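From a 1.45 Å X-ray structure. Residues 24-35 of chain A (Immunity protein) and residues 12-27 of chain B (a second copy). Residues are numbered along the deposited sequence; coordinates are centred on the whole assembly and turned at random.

Chain A (24-35) ISIFFETIYQFE
Chain B (12-27) LNKKSINNNHFVISIF

Two copies of an immunity protein meet where one helix of chain A, residues 24-34, lies against a helix-turn-helix of chain B, burying 567 Å² between the stretches. The chain A helix runs at 21° to helix 12-18 of chain B (axes 10.6 Å apart at closest) and at 134° to the second chain B helix, which continues beyond residue 27 (10.1 Å). Between the chain B helices, Asn20(B) takes positive phi (65/26) and closes a Schellman motif, with His21(B) N bonded to Ser16(B) O at 2.8 Å and Asn20(B) N to Ile17(B) O at 3.0 Å. In register, Ile26(A) CA lies 5.6 Å from Phe22(B) CA, and Glu29(A) CA lies 6.9 Å from Asn20(B) CA.

Phe22(B), chi1 p and chi2 89°, points toward chain A and packs as a knob among Ile26(A), Glu29(A), Thr30(A) and Phe34(A). One ring face lies over the helix backbone, Thr30(A) CA standing 4.2 Å from the centroid of the Phe22(B) ring in a CH-pi contact. Its edge meets the face of Phe34(A) (m, chi2 -32°) in an offset edge-to-face pair, planes at 68°, centroids 5.5 Å apart.

Ile26(A), m/t, returns the knob: its CB leaves sideways, but the side chain ends among Ile17(B), Phe22(B), Ser25(B) and Ile26(B). Ile26(A) CG2 lies 3.6 Å from Ile26(B) CD1, and Ile26(A) CD1 lies 3.7 Å from Ser25(B) CB.

Glu29(A), m/t with chi3 -11°, has its CA-to-CB bond toward chain B. Glu29(A) OE2 comes 2.7 Å from Ile17(B) O, close enough that the acid probably carries a proton, while Glu29(A) OE1 lies 3.6 Å from Phe22(B) CD2. A water bridges the chains, donating to Glu29(A) O (2.8 Å) and Asn20(B) OD1 (2.7 Å) and accepting from Gln33(A) NE2 (3.1 Å).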

# COMPACT_ATOMS: atom_id res chain seq x y z
N ILE A 24 7.57 -2.59 -0.35
CA ILE A 24 8.14 -3.23 0.83
C ILE A 24 7.49 -2.72 2.13
O ILE A 24 7.13 -3.50 3.01
CB ILE A 24 9.68 -3.07 0.88
CG1 ILE A 24 10.32 -3.65 -0.39
CG2 ILE A 24 10.25 -3.76 2.12
CD1 ILE A 24 9.98 -5.12 -0.68
N SER A 25 7.33 -1.41 2.24
CA SER A 25 6.64 -0.86 3.41
C SER A 25 5.16 -1.22 3.44
O SER A 25 4.63 -1.52 4.50
CB SER A 25 6.82 0.65 3.49
OG SER A 25 8.09 0.94 4.05
N ILE A 26 4.50 -1.19 2.29
CA ILE A 26 3.09 -1.58 2.26
C ILE A 26 2.94 -3.03 2.73
O ILE A 26 2.04 -3.36 3.51
CB ILE A 26 2.48 -1.39 0.87
CG1 ILE A 26 2.49 0.10 0.50
CG2 ILE A 26 1.06 -1.95 0.82
CD1 ILE A 26 2.31 0.35 -0.97
N PHE A 27 3.85 -3.88 2.26
CA PHE A 27 3.88 -5.29 2.62
C PHE A 27 3.94 -5.45 4.15
O PHE A 27 3.10 -6.13 4.76
CB PHE A 27 5.07 -5.96 1.93
CG PHE A 27 5.33 -7.38 2.36
CD1 PHE A 27 4.73 -8.44 1.69
CD2 PHE A 27 6.19 -7.66 3.41
CE1 PHE A 27 4.98 -9.76 2.08
CE2 PHE A 27 6.43 -8.96 3.81
CZ PHE A 27 5.83 -10.01 3.15
N PHE A 28 4.93 -4.83 4.78
CA PHE A 28 5.07 -4.97 6.23
C PHE A 28 3.94 -4.31 7.02
O PHE A 28 3.46 -4.89 8.00
CB PHE A 28 6.46 -4.51 6.70
CG PHE A 28 7.52 -5.55 6.50
CD1 PHE A 28 7.51 -6.71 7.26
CD2 PHE A 28 8.50 -5.40 5.52
CE1 PHE A 28 8.47 -7.69 7.08
CE2 PHE A 28 9.47 -6.38 5.33
CZ PHE A 28 9.45 -7.53 6.11
N GLU A 29 3.50 -3.13 6.60
CA GLU A 29 2.40 -2.47 7.29
C GLU A 29 1.12 -3.31 7.24
O GLU A 29 0.36 -3.36 8.21
CB GLU A 29 2.14 -1.06 6.72
CG GLU A 29 3.20 -0.03 7.14
CD GLU A 29 2.90 1.40 6.71
OE1 GLU A 29 1.98 1.63 5.89
OE2 GLU A 29 3.61 2.31 7.19
N THR A 30 0.90 -3.96 6.10
CA THR A 30 -0.26 -4.82 5.91
C THR A 30 -0.24 -5.99 6.89
O THR A 30 -1.23 -6.25 7.58
CB THR A 30 -0.30 -5.38 4.47
OG1 THR A 30 -0.48 -4.30 3.54
CG2 THR A 30 -1.44 -6.38 4.30
N ILE A 31 0.87 -6.71 6.93
CA ILE A 31 0.96 -7.89 7.78
C ILE A 31 0.84 -7.51 9.25
O ILE A 31 0.13 -8.17 10.01
CB ILE A 31 2.24 -8.70 7.50
CG1 ILE A 31 2.18 -9.26 6.08
CG2 ILE A 31 2.41 -9.83 8.51
CD1 ILE A 31 3.50 -9.75 5.56
N TYR A 32 1.53 -6.45 9.65
CA TYR A 32 1.46 -6.02 11.04
C TYR A 32 0.04 -5.61 11.44
O TYR A 32 -0.43 -5.92 12.54
CB TYR A 32 2.45 -4.89 11.32
CG TYR A 32 2.46 -4.47 12.78
CD1 TYR A 32 3.05 -5.28 13.76
CD2 TYR A 32 1.87 -3.29 13.19
CE1 TYR A 32 3.05 -4.91 15.08
CE2 TYR A 32 1.87 -2.91 14.51
CZ TYR A 32 2.46 -3.72 15.46
OH TYR A 32 2.46 -3.35 16.78
N GLN A 33 -0.66 -4.93 10.54
CA GLN A 33 -2.00 -4.46 10.87
C GLN A 33 -3.03 -5.60 10.93
O GLN A 33 -3.85 -5.66 11.83
CB GLN A 33 -2.47 -3.42 9.86
CG GLN A 33 -3.69 -2.65 10.32
CD GLN A 33 -3.40 -1.79 11.54
OE1 GLN A 33 -4.23 -1.67 12.43
NE2 GLN A 33 -2.21 -1.19 11.58
N PHE A 34 -2.98 -6.50 9.95
CA PHE A 34 -4.06 -7.47 9.78
C PHE A 34 -3.81 -8.85 10.38
O PHE A 34 -4.74 -9.64 10.55
CB PHE A 34 -4.42 -7.64 8.29
CG PHE A 34 -4.84 -6.37 7.61
CD1 PHE A 34 -5.53 -5.38 8.29
CD2 PHE A 34 -4.56 -6.19 6.26
CE1 PHE A 34 -5.91 -4.21 7.63
CE2 PHE A 34 -4.95 -5.03 5.61
CZ PHE A 34 -5.62 -4.04 6.30
N GLU A 35 -2.55 -9.18 10.65
CA GLU A 35 -2.19 -10.51 11.13
C GLU A 35 -1.63 -10.43 12.54
O GLU A 35 -1.37 -9.35 13.06
CB GLU A 35 -1.17 -11.13 10.18
CG GLU A 35 -1.63 -11.12 8.72
CD GLU A 35 -2.68 -12.19 8.41
OE1 GLU A 35 -2.79 -13.16 9.19
OE2 GLU A 35 -3.37 -12.08 7.38
N LEU B 12 2.64 10.84 -2.80
CA LEU B 12 1.49 10.15 -2.21
C LEU B 12 1.94 8.99 -1.35
O LEU B 12 1.47 8.84 -0.22
CB LEU B 12 0.53 9.67 -3.31
CG LEU B 12 -0.79 8.97 -2.97
CD1 LEU B 12 -0.61 7.48 -2.68
CD2 LEU B 12 -1.53 9.67 -1.82
N ASN B 13 2.83 8.16 -1.88
CA ASN B 13 3.29 7.01 -1.13
C ASN B 13 4.02 7.40 0.14
O ASN B 13 3.82 6.79 1.18
CB ASN B 13 4.20 6.12 -1.99
CG ASN B 13 3.43 5.10 -2.80
OD1 ASN B 13 2.92 4.11 -2.25
ND2 ASN B 13 3.38 5.29 -4.11
N LYS B 14 4.88 8.41 0.05
CA LYS B 14 5.61 8.85 1.23
C LYS B 14 4.64 9.23 2.35
O LYS B 14 4.75 8.75 3.48
CB LYS B 14 6.52 10.02 0.88
CG LYS B 14 7.24 10.64 2.06
CD LYS B 14 8.27 11.66 1.58
CE LYS B 14 8.96 12.35 2.75
NZ LYS B 14 10.00 13.32 2.28
N LYS B 15 3.66 10.07 2.03
CA LYS B 15 2.75 10.55 3.06
C LYS B 15 1.86 9.44 3.58
O LYS B 15 1.72 9.26 4.79
CB LYS B 15 1.90 11.72 2.54
CG LYS B 15 1.16 12.46 3.64
CD LYS B 15 2.06 13.52 4.28
CE LYS B 15 2.23 14.73 3.38
NZ LYS B 15 3.16 15.75 3.96
N SER B 16 1.28 8.66 2.68
CA SER B 16 0.35 7.63 3.10
C SER B 16 1.05 6.52 3.91
O SER B 16 0.52 6.08 4.94
CB SER B 16 -0.43 7.07 1.91
OG SER B 16 0.43 6.50 0.94
N ILE B 17 2.22 6.08 3.47
CA ILE B 17 2.97 5.07 4.21
C ILE B 17 3.37 5.60 5.59
O ILE B 17 3.22 4.90 6.59
CB ILE B 17 4.21 4.59 3.41
CG1 ILE B 17 3.75 3.76 2.21
CG2 ILE B 17 5.17 3.79 4.30
CD1 ILE B 17 4.85 3.52 1.20
N ASN B 18 3.84 6.84 5.65
CA ASN B 18 4.22 7.39 6.95
C ASN B 18 3.03 7.57 7.90
O ASN B 18 3.21 7.62 9.11
CB ASN B 18 5.00 8.70 6.78
CG ASN B 18 6.44 8.45 6.37
OD1 ASN B 18 7.01 7.40 6.69
ND2 ASN B 18 7.03 9.40 5.66
N ASN B 19 1.83 7.66 7.34
CA ASN B 19 0.60 7.75 8.13
C ASN B 19 -0.06 6.39 8.41
O ASN B 19 -1.15 6.33 8.99
CB ASN B 19 -0.43 8.66 7.45
CG ASN B 19 -0.03 10.14 7.49
OD1 ASN B 19 0.81 10.55 8.29
ND2 ASN B 19 -0.68 10.94 6.63
N ASN B 20 0.59 5.30 7.97
CA ASN B 20 0.05 3.95 8.13
C ASN B 20 -1.25 3.77 7.34
O ASN B 20 -2.09 2.94 7.66
CB ASN B 20 -0.16 3.61 9.62
CG ASN B 20 -0.07 2.12 9.91
OD1 ASN B 20 0.44 1.33 9.12
ND2 ASN B 20 -0.58 1.73 11.08
N HIS B 21 -1.39 4.56 6.27
CA HIS B 21 -2.57 4.47 5.41
C HIS B 21 -2.24 3.82 4.08
O HIS B 21 -2.50 4.37 3.01
CB HIS B 21 -3.18 5.86 5.21
CG HIS B 21 -3.74 6.43 6.48
ND1 HIS B 21 -3.92 7.78 6.67
CD2 HIS B 21 -4.15 5.83 7.62
CE1 HIS B 21 -4.42 7.99 7.87
NE2 HIS B 21 -4.57 6.82 8.47
N PHE B 22 -1.65 2.63 4.17
CA PHE B 22 -1.21 1.87 3.01
C PHE B 22 -2.35 1.53 2.05
O PHE B 22 -2.11 1.34 0.86
CB PHE B 22 -0.46 0.61 3.45
CG PHE B 22 -1.25 -0.26 4.39
CD1 PHE B 22 -2.10 -1.24 3.91
CD2 PHE B 22 -1.13 -0.08 5.77
CE1 PHE B 22 -2.83 -2.04 4.78
CE2 PHE B 22 -1.86 -0.88 6.65
CZ PHE B 22 -2.71 -1.86 6.15
N VAL B 23 -3.58 1.47 2.54
CA VAL B 23 -4.72 1.24 1.65
C VAL B 23 -4.82 2.34 0.58
O VAL B 23 -5.14 2.05 -0.59
CB VAL B 23 -6.05 1.11 2.45
CG1 VAL B 23 -7.26 1.29 1.55
CG2 VAL B 23 -6.10 -0.24 3.17
N ILE B 24 -4.52 3.58 0.97
CA ILE B 24 -4.52 4.69 0.02
C ILE B 24 -3.45 4.52 -1.06
O ILE B 24 -3.70 4.77 -2.25
CB ILE B 24 -4.32 6.04 0.72
CG1 ILE B 24 -5.43 6.27 1.76
CG2 ILE B 24 -4.28 7.17 -0.29
CD1 ILE B 24 -6.83 6.22 1.20
N SER B 25 -2.26 4.09 -0.64
CA SER B 25 -1.15 3.81 -1.55
C SER B 25 -1.57 2.78 -2.60
O SER B 25 -1.35 2.96 -3.81
CB SER B 25 0.06 3.24 -0.78
OG SER B 25 0.17 3.78 0.54
N ILE B 26 -2.19 1.70 -2.14
CA ILE B 26 -2.61 0.62 -3.03
C ILE B 26 -3.73 1.08 -3.95
O ILE B 26 -3.74 0.76 -5.14
CB ILE B 26 -3.07 -0.60 -2.22
CG1 ILE B 26 -1.91 -1.16 -1.39
CG2 ILE B 26 -3.64 -1.70 -3.13
CD1 ILE B 26 -2.36 -2.22 -0.40
N PHE B 27 -4.66 1.84 -3.40
CA PHE B 27 -5.80 2.37 -4.16
C PHE B 27 -5.34 3.10 -5.42
O PHE B 27 -5.76 2.78 -6.53
CB PHE B 27 -6.63 3.29 -3.26
CG PHE B 27 -7.79 3.93 -3.96
CD1 PHE B 27 -9.03 3.30 -4.01
CD2 PHE B 27 -7.66 5.18 -4.55
CE1 PHE B 27 -10.10 3.89 -4.65
CE2 PHE B 27 -8.73 5.77 -5.20
CZ PHE B 27 -9.95 5.13 -5.25
O HOH W 1 0.54 -1.22 10.08